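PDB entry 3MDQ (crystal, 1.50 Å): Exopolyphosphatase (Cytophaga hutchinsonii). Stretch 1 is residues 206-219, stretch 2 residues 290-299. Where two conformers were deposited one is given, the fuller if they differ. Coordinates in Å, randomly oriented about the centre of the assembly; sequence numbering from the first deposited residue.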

# COMPACT_ATOMS: atom_id res chain seq x y z
N GLN A 206 -13.94 -5.85 -12.36
CA GLN A 206 -13.48 -4.51 -11.99
C GLN A 206 -12.12 -4.60 -11.29
O GLN A 206 -11.76 -5.63 -10.69
CB GLN A 206 -14.44 -3.82 -11.02
CG GLN A 206 -15.93 -3.67 -11.49
CD GLN A 206 -16.13 -2.87 -12.81
OE1 GLN A 206 -17.07 -3.15 -13.58
NE2 GLN A 206 -15.26 -1.96 -13.09
N LEU A 207 -11.36 -3.51 -11.40
CA LEU A 207 -10.05 -3.37 -10.79
C LEU A 207 -10.05 -2.20 -9.82
O LEU A 207 -10.45 -1.06 -10.15
CB LEU A 207 -8.93 -3.18 -11.86
CG LEU A 207 -7.49 -3.09 -11.35
CD1 LEU A 207 -7.04 -4.34 -10.57
CD2 LEU A 207 -6.51 -2.83 -12.53
N ILE A 208 -9.61 -2.45 -8.59
CA ILE A 208 -9.49 -1.44 -7.54
C ILE A 208 -8.03 -1.39 -7.09
O ILE A 208 -7.39 -2.45 -6.95
CB ILE A 208 -10.34 -1.84 -6.34
CG1 ILE A 208 -11.83 -1.87 -6.73
CG2 ILE A 208 -10.12 -0.90 -5.14
CD1 ILE A 208 -12.76 -2.51 -5.68
N GLY A 209 -7.48 -0.18 -6.91
CA GLY A 209 -6.12 -0.02 -6.41
C GLY A 209 -6.12 0.77 -5.13
O GLY A 209 -6.94 1.68 -4.95
N CYS A 210 -5.21 0.44 -4.22
CA CYS A 210 -5.03 1.26 -3.03
C CYS A 210 -3.53 1.42 -2.69
O CYS A 210 -2.67 0.70 -3.23
CB CYS A 210 -5.84 0.75 -1.84
SG CYS A 210 -5.50 -0.95 -1.39
N SER A 211 -3.32 2.34 -1.76
CA SER A 211 -2.04 2.74 -1.20
C SER A 211 -1.34 3.77 -2.05
O SER A 211 -1.97 4.34 -2.97
CB SER A 211 -1.20 1.53 -0.85
OG SER A 211 -1.65 1.02 0.39
N GLY A 212 -0.07 4.08 -1.77
CA GLY A 212 0.50 5.34 -2.19
C GLY A 212 0.59 5.57 -3.68
O GLY A 212 0.35 6.69 -4.15
N THR A 213 0.97 4.55 -4.43
CA THR A 213 1.07 4.68 -5.88
C THR A 213 -0.28 5.09 -6.46
O THR A 213 -0.40 6.04 -7.24
CB THR A 213 1.56 3.42 -6.56
OG1 THR A 213 2.91 3.18 -6.14
CG2 THR A 213 1.55 3.55 -8.08
N PHE A 214 -1.33 4.38 -6.08
CA PHE A 214 -2.65 4.70 -6.60
C PHE A 214 -3.15 6.07 -6.12
O PHE A 214 -3.78 6.79 -6.89
CB PHE A 214 -3.62 3.57 -6.24
CG PHE A 214 -3.49 2.35 -7.12
CD1 PHE A 214 -4.02 2.33 -8.40
CD2 PHE A 214 -2.86 1.19 -6.64
CE1 PHE A 214 -3.90 1.23 -9.19
CE2 PHE A 214 -2.76 0.06 -7.42
CZ PHE A 214 -3.28 0.06 -8.70
N ASP A 215 -2.85 6.46 -4.89
CA ASP A 215 -3.23 7.78 -4.39
C ASP A 215 -2.56 8.85 -5.23
O ASP A 215 -3.18 9.83 -5.63
CB ASP A 215 -2.83 8.00 -2.93
CG ASP A 215 -3.57 7.12 -1.95
OD1 ASP A 215 -4.64 6.59 -2.28
OD2 ASP A 215 -3.08 7.00 -0.78
N THR A 216 -1.27 8.63 -5.54
CA THR A 216 -0.54 9.60 -6.38
C THR A 216 -1.11 9.69 -7.80
O THR A 216 -1.23 10.80 -8.37
CB THR A 216 0.98 9.32 -6.37
OG1 THR A 216 1.49 9.68 -5.08
CG2 THR A 216 1.73 10.14 -7.44
N LEU A 217 -1.51 8.57 -8.40
CA LEU A 217 -2.10 8.59 -9.72
C LEU A 217 -3.40 9.41 -9.69
O LEU A 217 -3.64 10.22 -10.59
CB LEU A 217 -2.37 7.19 -10.28
CG LEU A 217 -1.10 6.32 -10.48
CD1 LEU A 217 -1.51 4.90 -10.88
CD2 LEU A 217 -0.17 7.02 -11.52
N ALA A 218 -4.22 9.18 -8.67
CA ALA A 218 -5.43 9.95 -8.53
C ALA A 218 -5.12 11.45 -8.40
O ALA A 218 -5.75 12.27 -9.08
CB ALA A 218 -6.25 9.46 -7.34
N GLU A 219 -4.17 11.80 -7.54
CA GLU A 219 -3.85 13.20 -7.33
C GLU A 219 -3.32 13.85 -8.60
O GLU A 219 -3.69 14.97 -8.90
CB GLU A 219 -2.87 13.37 -6.16
CG GLU A 219 -3.50 13.11 -4.79
CD GLU A 219 -2.51 13.15 -3.62
OE1 GLU A 219 -1.29 13.20 -3.85
OE2 GLU A 219 -2.96 13.12 -2.46
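Stretch 2, residues 290-299: NAITVSTYSL

Stretch 2 holds a β-strand that ends at Ser295 and runs alongside the strand of stretch 1 that ends at Cys210; the two point the same way, their axes approaching to 4.6 Å and crossing at -33°. The pairing is parallel, with Ile208 opposite Thr293 (CA to CA 4.7 Å) and Gly209 opposite Val294 (CA to CA 4.9 Å). Three backbone hydrogen bonds hold it: Thr293 N to Leu207 O (3.0 Å), Gly209 N to Thr293 O (2.9 Å) and Ser295 N to Gly209 O (2.9 Å). Thr293 thus bonds through both its N and its O, and Gly209 does the same from the other strand.

Val294 and Ile292 point to the sheet face covered by the helix of stretch 1, whose axis passes 8.3 Å from the strand at -113°. Val294, with chi1 t (175°), sets CG1 4.1 Å from Phe214 CB and CG2 4.3 Å from Ala218 CB, so both methyls meet the helix; it has the largest covered area of stretch 2. Ile292 is m at chi1, which leaves its CG2 4.0 Å from Phe214 CE1 and 4.4 Å from Leu207 CG; chi2 is t. Phe214, m at chi1, lays its ring over Gly209, where a side chain is absent: an ideal CB there would stand 2.3 Å from Phe214 CE1, a clash.

On the other face, Thr293 (chi1 m) lies beside Ile208, its CB 4.4 Å from Ile208 CG1, and its OG1 is 2.8 Å from water 1, which donates to Leu207 O at 3.2 Å. Farther along this face, Ile208 CG2 meets Ser295 CB at 4.0 Å. The t rotamer of Ser295 carries OG to the following turn, where it donates to Tyr297 O (2.8 Å). That turn brings Ser298 back toward stretch 1, with its CB 4.0 Å from Cys210 SG and 3.4 Å from Ser211 OG.

Past the last backbone bond, water 2 links the end of strand 2 to the start of the helix of stretch 1: it accepts from Ser211 N (2.8 Å) and donates to Ser295 O (2.7 Å) and Asp215 OD1 (2.8 Å). Asp215, m at chi1, points CB sideways, yet its carboxylate end comes nearer, with OD1 4.0 Å from Val294 CG1. At the opposite end of the pairing, Gln206 is m at chi1 and chi2; its amide end approaches Asn290, a p rotamer, and Gln206 NE2 donates to Asn290 OD1 at 2.8 Å and 163°.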

# COMPACT_ATOMS: atom_id res chain seq x y z
N ASN A 290 -13.53 -1.79 -16.71
CA ASN A 290 -13.89 -0.60 -17.51
C ASN A 290 -13.13 0.68 -17.14
O ASN A 290 -13.11 1.64 -17.90
CB ASN A 290 -15.41 -0.35 -17.59
CG ASN A 290 -16.09 -0.13 -16.26
OD1 ASN A 290 -15.49 -0.13 -15.19
ND2 ASN A 290 -17.40 0.02 -16.33
N ALA A 291 -12.52 0.67 -15.97
CA ALA A 291 -11.73 1.80 -15.44
C ALA A 291 -11.02 1.26 -14.22
O ALA A 291 -11.17 0.08 -13.92
CB ALA A 291 -12.65 2.98 -15.04
N ILE A 292 -10.24 2.10 -13.53
CA ILE A 292 -9.66 1.73 -12.24
C ILE A 292 -10.32 2.56 -11.17
O ILE A 292 -10.48 3.77 -11.33
CB ILE A 292 -8.14 1.95 -12.16
CG1 ILE A 292 -7.45 1.41 -13.43
CG2 ILE A 292 -7.57 1.29 -10.86
CD1 ILE A 292 -5.93 1.79 -13.55
N THR A 293 -10.73 1.92 -10.07
CA THR A 293 -11.24 2.69 -8.91
C THR A 293 -10.14 2.72 -7.85
O THR A 293 -9.67 1.67 -7.43
CB THR A 293 -12.54 2.13 -8.35
OG1 THR A 293 -13.57 2.29 -9.34
CG2 THR A 293 -12.96 2.91 -7.13
N VAL A 294 -9.70 3.92 -7.46
CA VAL A 294 -8.77 4.07 -6.37
C VAL A 294 -9.55 4.10 -5.03
O VAL A 294 -10.47 4.91 -4.87
CB VAL A 294 -7.93 5.34 -6.52
CG1 VAL A 294 -7.05 5.54 -5.27
CG2 VAL A 294 -7.13 5.24 -7.83
N SER A 295 -9.24 3.18 -4.14
CA SER A 295 -9.71 3.22 -2.76
C SER A 295 -8.73 4.05 -1.93
O SER A 295 -7.55 3.73 -1.91
CB SER A 295 -9.82 1.81 -2.16
OG SER A 295 -9.93 1.84 -0.74
N THR A 296 -9.23 5.05 -1.22
CA THR A 296 -8.34 5.82 -0.33
C THR A 296 -8.08 5.11 0.99
O THR A 296 -7.25 5.57 1.76
CB THR A 296 -8.84 7.23 -0.06
OG1 THR A 296 -10.03 7.15 0.72
CG2 THR A 296 -9.12 7.98 -1.39
N TYR A 297 -8.78 4.01 1.24
CA TYR A 297 -8.55 3.14 2.42
C TYR A 297 -7.68 1.97 2.05
O TYR A 297 -7.79 1.41 0.95
CB TYR A 297 -9.87 2.59 2.95
CG TYR A 297 -10.79 3.57 3.64
CD1 TYR A 297 -10.54 4.94 3.66
CD2 TYR A 297 -11.92 3.11 4.28
CE1 TYR A 297 -11.39 5.80 4.31
CE2 TYR A 297 -12.76 3.96 4.93
CZ TYR A 297 -12.49 5.31 4.93
OH TYR A 297 -13.37 6.15 5.59
N SER A 298 -6.81 1.57 2.96
CA SER A 298 -5.92 0.45 2.75
C SER A 298 -5.73 -0.26 4.12
O SER A 298 -6.66 -0.36 4.90
CB SER A 298 -4.62 0.90 2.09
OG SER A 298 -3.91 1.83 2.87
N LEU A 299 -4.54 -0.79 4.38
CA LEU A 299 -4.35 -1.62 5.56
C LEU A 299 -4.80 -0.98 6.88
O LEU A 299 -5.48 -1.63 7.66
CB LEU A 299 -2.88 -2.06 5.70
CG LEU A 299 -2.52 -2.87 6.94
CD1 LEU A 299 -3.26 -4.20 6.95
CD2 LEU A 299 -0.99 -3.10 6.94
O HOH W 1 -13.48 -0.16 -10.68
O HOH W 2 -5.14 4.25 -0.81
O HOH W 3 -5.30 7.61 1.41